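Local coordinates for protein hypothetical aldose 1-epimerase (PDB 3TY1) that is of unknown function but probably binds carbohydrate, as a putative relative of the aldose 1-epimerases, at residues A[207-221]-A[311-325]. Numbering follows the deposited sequence.
Sequences QIIYHSNFGTPILEE and YVTGIEPGTSYAYPV. With SO4 (sulfate ion), chain L.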
# COMPACT_ATOMS: atom_id res chain seq x y z
N GLN A 207 -6.89 -19.16 -13.23
CA GLN A 207 -6.80 -18.66 -14.59
C GLN A 207 -5.40 -18.09 -14.82
O GLN A 207 -4.82 -17.53 -13.89
CB GLN A 207 -7.77 -17.53 -14.84
CG GLN A 207 -9.23 -17.81 -14.59
CD GLN A 207 -10.04 -16.55 -14.73
OE1 GLN A 207 -10.15 -15.77 -13.77
NE2 GLN A 207 -10.58 -16.31 -15.94
N ILE A 208 -4.89 -18.17 -16.05
CA ILE A 208 -3.59 -17.54 -16.36
C ILE A 208 -3.51 -17.12 -17.81
O ILE A 208 -3.93 -17.84 -18.68
CB ILE A 208 -2.39 -18.48 -16.00
CG1 ILE A 208 -1.01 -17.86 -16.29
CG2 ILE A 208 -2.54 -19.87 -16.68
CD1 ILE A 208 -0.69 -16.57 -15.50
N ILE A 209 -2.93 -15.93 -18.06
CA ILE A 209 -2.59 -15.47 -19.39
C ILE A 209 -1.11 -15.09 -19.30
O ILE A 209 -0.72 -14.32 -18.39
CB ILE A 209 -3.46 -14.23 -19.81
CG1 ILE A 209 -4.94 -14.57 -19.85
CG2 ILE A 209 -2.96 -13.68 -21.14
CD1 ILE A 209 -5.86 -13.41 -20.21
N TYR A 210 -0.28 -15.64 -20.20
CA TYR A 210 1.13 -15.27 -20.35
C TYR A 210 1.16 -14.09 -21.33
O TYR A 210 1.25 -14.25 -22.55
CB TYR A 210 1.94 -16.47 -20.82
CG TYR A 210 2.22 -17.41 -19.67
CD1 TYR A 210 1.29 -18.32 -19.23
CD2 TYR A 210 3.42 -17.31 -18.96
CE1 TYR A 210 1.55 -19.13 -18.12
CE2 TYR A 210 3.68 -18.11 -17.94
CZ TYR A 210 2.75 -19.03 -17.50
OH TYR A 210 3.05 -19.79 -16.40
N HIS A 211 1.06 -12.89 -20.76
CA HIS A 211 0.82 -11.67 -21.50
C HIS A 211 2.16 -11.18 -22.04
O HIS A 211 2.93 -10.52 -21.33
CB HIS A 211 0.15 -10.68 -20.53
CG HIS A 211 -0.57 -9.54 -21.16
ND1 HIS A 211 0.04 -8.68 -22.05
CD2 HIS A 211 -1.81 -9.04 -20.94
CE1 HIS A 211 -0.79 -7.70 -22.35
NE2 HIS A 211 -1.93 -7.90 -21.71
N SER A 212 2.45 -11.53 -23.29
CA SER A 212 3.79 -11.34 -23.87
C SER A 212 3.76 -10.20 -24.88
O SER A 212 2.98 -10.25 -25.84
CB SER A 212 4.27 -12.67 -24.45
OG SER A 212 4.08 -13.75 -23.51
N ASN A 213 4.63 -9.20 -24.69
CA ASN A 213 4.47 -7.89 -25.33
C ASN A 213 5.68 -7.48 -26.15
O ASN A 213 6.80 -7.47 -25.64
CB ASN A 213 4.16 -6.86 -24.21
CG ASN A 213 3.11 -7.39 -23.24
OD1 ASN A 213 2.05 -7.80 -23.67
ND2 ASN A 213 3.41 -7.42 -21.95
N PHE A 214 5.44 -7.10 -27.41
CA PHE A 214 6.54 -6.86 -28.37
C PHE A 214 6.27 -5.53 -29.06
O PHE A 214 5.17 -5.30 -29.55
CB PHE A 214 6.60 -7.99 -29.43
CG PHE A 214 6.69 -9.36 -28.83
CD1 PHE A 214 7.91 -9.91 -28.46
CD2 PHE A 214 5.53 -10.09 -28.58
CE1 PHE A 214 7.98 -11.19 -27.88
CE2 PHE A 214 5.59 -11.33 -27.99
CZ PHE A 214 6.83 -11.91 -27.65
N GLY A 215 7.26 -4.65 -29.04
CA GLY A 215 7.16 -3.34 -29.71
C GLY A 215 8.26 -3.27 -30.74
O GLY A 215 8.72 -4.33 -31.29
N THR A 216 8.71 -2.06 -31.03
CA THR A 216 9.82 -1.87 -31.97
C THR A 216 11.09 -2.56 -31.42
O THR A 216 11.24 -2.66 -30.21
CB THR A 216 10.10 -0.37 -32.25
OG1 THR A 216 10.46 0.28 -31.04
CG2 THR A 216 8.88 0.32 -32.83
N PRO A 217 12.01 -3.02 -32.28
CA PRO A 217 12.07 -2.96 -33.75
C PRO A 217 11.35 -4.06 -34.49
O PRO A 217 11.43 -4.10 -35.72
CB PRO A 217 13.56 -3.10 -34.03
CG PRO A 217 14.06 -3.97 -32.89
CD PRO A 217 13.20 -3.69 -31.71
N ILE A 218 10.69 -4.98 -33.78
CA ILE A 218 9.93 -6.05 -34.45
C ILE A 218 8.64 -5.51 -35.00
O ILE A 218 8.33 -5.69 -36.18
CB ILE A 218 9.66 -7.23 -33.53
CG1 ILE A 218 10.98 -7.83 -33.01
CG2 ILE A 218 8.87 -8.29 -34.28
CD1 ILE A 218 10.82 -8.93 -31.96
N LEU A 219 7.88 -4.82 -34.15
CA LEU A 219 6.60 -4.24 -34.54
C LEU A 219 6.87 -2.98 -35.33
O LEU A 219 7.75 -2.20 -34.98
CB LEU A 219 5.72 -3.92 -33.32
CG LEU A 219 4.29 -3.50 -33.59
CD1 LEU A 219 3.50 -4.62 -34.25
CD2 LEU A 219 3.63 -3.08 -32.25
N GLU A 220 6.16 -2.85 -36.44
CA GLU A 220 6.22 -1.74 -37.37
C GLU A 220 5.08 -1.93 -38.36
O GLU A 220 4.42 -2.98 -38.37
CB GLU A 220 7.55 -1.73 -38.13
CG GLU A 220 7.85 -3.02 -38.94
CD GLU A 220 9.20 -3.02 -39.61
OE1 GLU A 220 10.02 -2.13 -39.33
OE2 GLU A 220 9.45 -3.94 -40.42
N GLU A 221 4.81 -0.90 -39.15
CA GLU A 221 3.89 -0.99 -40.28
C GLU A 221 4.32 -2.15 -41.18
O GLU A 221 5.48 -2.22 -41.58
CB GLU A 221 3.92 0.31 -41.09
CG GLU A 221 2.86 0.37 -42.16
CD GLU A 221 2.79 1.74 -42.81
OE1 GLU A 221 2.56 2.75 -42.11
OE2 GLU A 221 2.94 1.80 -44.03
N TYR A 311 2.88 1.56 -28.53
CA TYR A 311 2.92 0.89 -29.85
C TYR A 311 3.47 -0.50 -29.55
O TYR A 311 4.68 -0.69 -29.39
CB TYR A 311 3.78 1.67 -30.84
CG TYR A 311 3.75 1.08 -32.24
CD1 TYR A 311 2.57 1.06 -32.97
CD2 TYR A 311 4.88 0.49 -32.79
CE1 TYR A 311 2.51 0.52 -34.27
CE2 TYR A 311 4.86 -0.06 -34.11
CZ TYR A 311 3.66 -0.07 -34.83
OH TYR A 311 3.58 -0.62 -36.09
N VAL A 312 2.56 -1.45 -29.40
CA VAL A 312 2.91 -2.74 -28.90
C VAL A 312 1.85 -3.78 -29.27
O VAL A 312 0.68 -3.44 -29.51
CB VAL A 312 3.07 -2.66 -27.32
CG1 VAL A 312 1.81 -2.09 -26.68
CG2 VAL A 312 3.49 -3.99 -26.69
N THR A 313 2.28 -5.03 -29.36
CA THR A 313 1.35 -6.12 -29.55
C THR A 313 1.58 -7.17 -28.48
O THR A 313 2.71 -7.46 -28.06
CB THR A 313 1.46 -6.77 -30.99
OG1 THR A 313 0.41 -7.76 -31.16
CG2 THR A 313 2.80 -7.41 -31.20
N GLY A 314 0.48 -7.75 -28.04
CA GLY A 314 0.52 -8.86 -27.08
C GLY A 314 0.19 -10.13 -27.78
O GLY A 314 -0.82 -10.18 -28.54
N ILE A 315 1.02 -11.16 -27.58
CA ILE A 315 0.70 -12.55 -28.03
C ILE A 315 0.49 -13.26 -26.71
O ILE A 315 1.44 -13.43 -25.95
CB ILE A 315 1.85 -13.19 -28.79
CG1 ILE A 315 2.17 -12.38 -30.05
CG2 ILE A 315 1.48 -14.63 -29.17
CD1 ILE A 315 3.36 -12.95 -30.87
N GLU A 316 -0.75 -13.59 -26.39
CA GLU A 316 -1.13 -13.95 -25.03
C GLU A 316 -1.78 -15.30 -24.88
O GLU A 316 -3.03 -15.42 -24.85
CB GLU A 316 -2.06 -12.85 -24.48
CG GLU A 316 -1.61 -11.41 -24.78
CD GLU A 316 -2.55 -10.37 -24.26
OE1 GLU A 316 -3.54 -10.72 -23.57
OE2 GLU A 316 -2.28 -9.18 -24.56
N PRO A 317 -0.96 -16.33 -24.80
CA PRO A 317 -1.54 -17.65 -24.61
C PRO A 317 -2.09 -17.76 -23.20
O PRO A 317 -1.51 -17.21 -22.26
CB PRO A 317 -0.37 -18.61 -24.85
CG PRO A 317 0.83 -17.79 -24.87
CD PRO A 317 0.48 -16.38 -25.07
N GLY A 318 -3.23 -18.40 -23.07
CA GLY A 318 -3.86 -18.49 -21.79
C GLY A 318 -4.82 -19.63 -21.62
O GLY A 318 -5.13 -20.36 -22.59
N THR A 319 -5.27 -19.80 -20.38
CA THR A 319 -6.41 -20.67 -20.08
C THR A 319 -7.72 -19.92 -20.36
O THR A 319 -8.77 -20.52 -20.59
CB THR A 319 -6.41 -21.19 -18.61
OG1 THR A 319 -6.48 -20.08 -17.72
CG2 THR A 319 -5.17 -22.03 -18.30
N SER A 320 -7.64 -18.59 -20.35
CA SER A 320 -8.78 -17.70 -20.54
C SER A 320 -8.48 -16.61 -21.56
O SER A 320 -7.31 -16.30 -21.89
CB SER A 320 -9.16 -17.01 -19.21
OG SER A 320 -10.17 -17.69 -18.50
N TYR A 321 -9.57 -16.06 -22.08
CA TYR A 321 -9.53 -14.81 -22.82
C TYR A 321 -9.59 -13.70 -21.77
O TYR A 321 -9.75 -13.96 -20.57
CB TYR A 321 -10.69 -14.70 -23.83
CG TYR A 321 -10.59 -15.73 -24.93
CD1 TYR A 321 -9.49 -15.76 -25.81
CD2 TYR A 321 -11.59 -16.68 -25.12
CE1 TYR A 321 -9.43 -16.72 -26.86
CE2 TYR A 321 -11.52 -17.63 -26.13
CZ TYR A 321 -10.44 -17.66 -27.00
OH TYR A 321 -10.38 -18.62 -28.00
N ALA A 322 -9.44 -12.46 -22.23
CA ALA A 322 -9.31 -11.33 -21.33
C ALA A 322 -10.62 -10.73 -20.81
O ALA A 322 -10.60 -9.67 -20.14
CB ALA A 322 -8.43 -10.22 -22.02
N TYR A 323 -11.75 -11.37 -21.11
CA TYR A 323 -13.01 -10.98 -20.51
C TYR A 323 -12.94 -11.14 -18.99
O TYR A 323 -12.08 -11.85 -18.51
CB TYR A 323 -14.19 -11.80 -21.03
CG TYR A 323 -14.43 -11.67 -22.51
CD1 TYR A 323 -14.93 -10.50 -23.05
CD2 TYR A 323 -14.14 -12.73 -23.38
CE1 TYR A 323 -15.16 -10.38 -24.42
CE2 TYR A 323 -14.36 -12.62 -24.76
CZ TYR A 323 -14.86 -11.44 -25.26
OH TYR A 323 -15.07 -11.29 -26.60
N PRO A 324 -13.82 -10.45 -18.23
CA PRO A 324 -13.82 -10.58 -16.78
C PRO A 324 -14.16 -11.99 -16.31
O PRO A 324 -14.72 -12.78 -17.06
CB PRO A 324 -14.89 -9.59 -16.32
CG PRO A 324 -15.07 -8.65 -17.43
CD PRO A 324 -14.79 -9.43 -18.68
N VAL A 325 -13.80 -12.28 -15.07
CA VAL A 325 -13.96 -13.60 -14.49
C VAL A 325 -15.41 -14.11 -14.51
O VAL A 325 -15.64 -15.32 -14.60
CB VAL A 325 -13.36 -13.64 -13.06
CG1 VAL A 325 -14.18 -12.75 -12.10
CG2 VAL A 325 -13.24 -15.08 -12.57
S SO4 L . -4.56 -5.28 -21.55
O1 SO4 L . -3.48 -4.30 -21.64
O2 SO4 L . -5.01 -5.68 -22.91
O3 SO4 L . -4.12 -6.48 -20.82
O4 SO4 L . -5.67 -4.67 -20.81
O HOH W 1 -11.28 -13.54 -16.36
O HOH W 2 7.17 0.06 -29.76
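The carboxylate of E316 lies over one face of the H211 imidazole instead of meeting its N-H groups: OE2 sits 3.0 Å from H211 CE1, the two planes are 29° apart, and E316 CG also rests on that face as a CH-pi contact. Both ring nitrogens are used at the edge. H211 ND1 donates to N213 OD1 at 2.7 Å, in the ring plane, and H211 NE2 to O3 of a sulfate, probably a crystallisation additive; H136 is hydrogen-bonded to the same ion. H211 and E316 project from neighbouring antiparallel strands, 204-214 and 311-318, of the galactose mutarotase-like supersandwich; in aldose 1-epimerases of this fold a histidine and a glutamate do the acid-base chemistry, though such a role is not established here. S212 and F214 pair with I315 and T313; S212, F214 and I315 pack on strand 285-291 of the large sheet. In the loop after F214, L219 CD2 covers the Y311 ring face, 3.8 Å from its centroid, and presses on V312 CA at 3.4 Å. At the other end T319 OG1, turned back between its own N and C (chi1 61°), accepts a hydrogen bond from I208 N at 3.0 Å, while Q207 NE2 donates to S320 OG, itself bonded to E328.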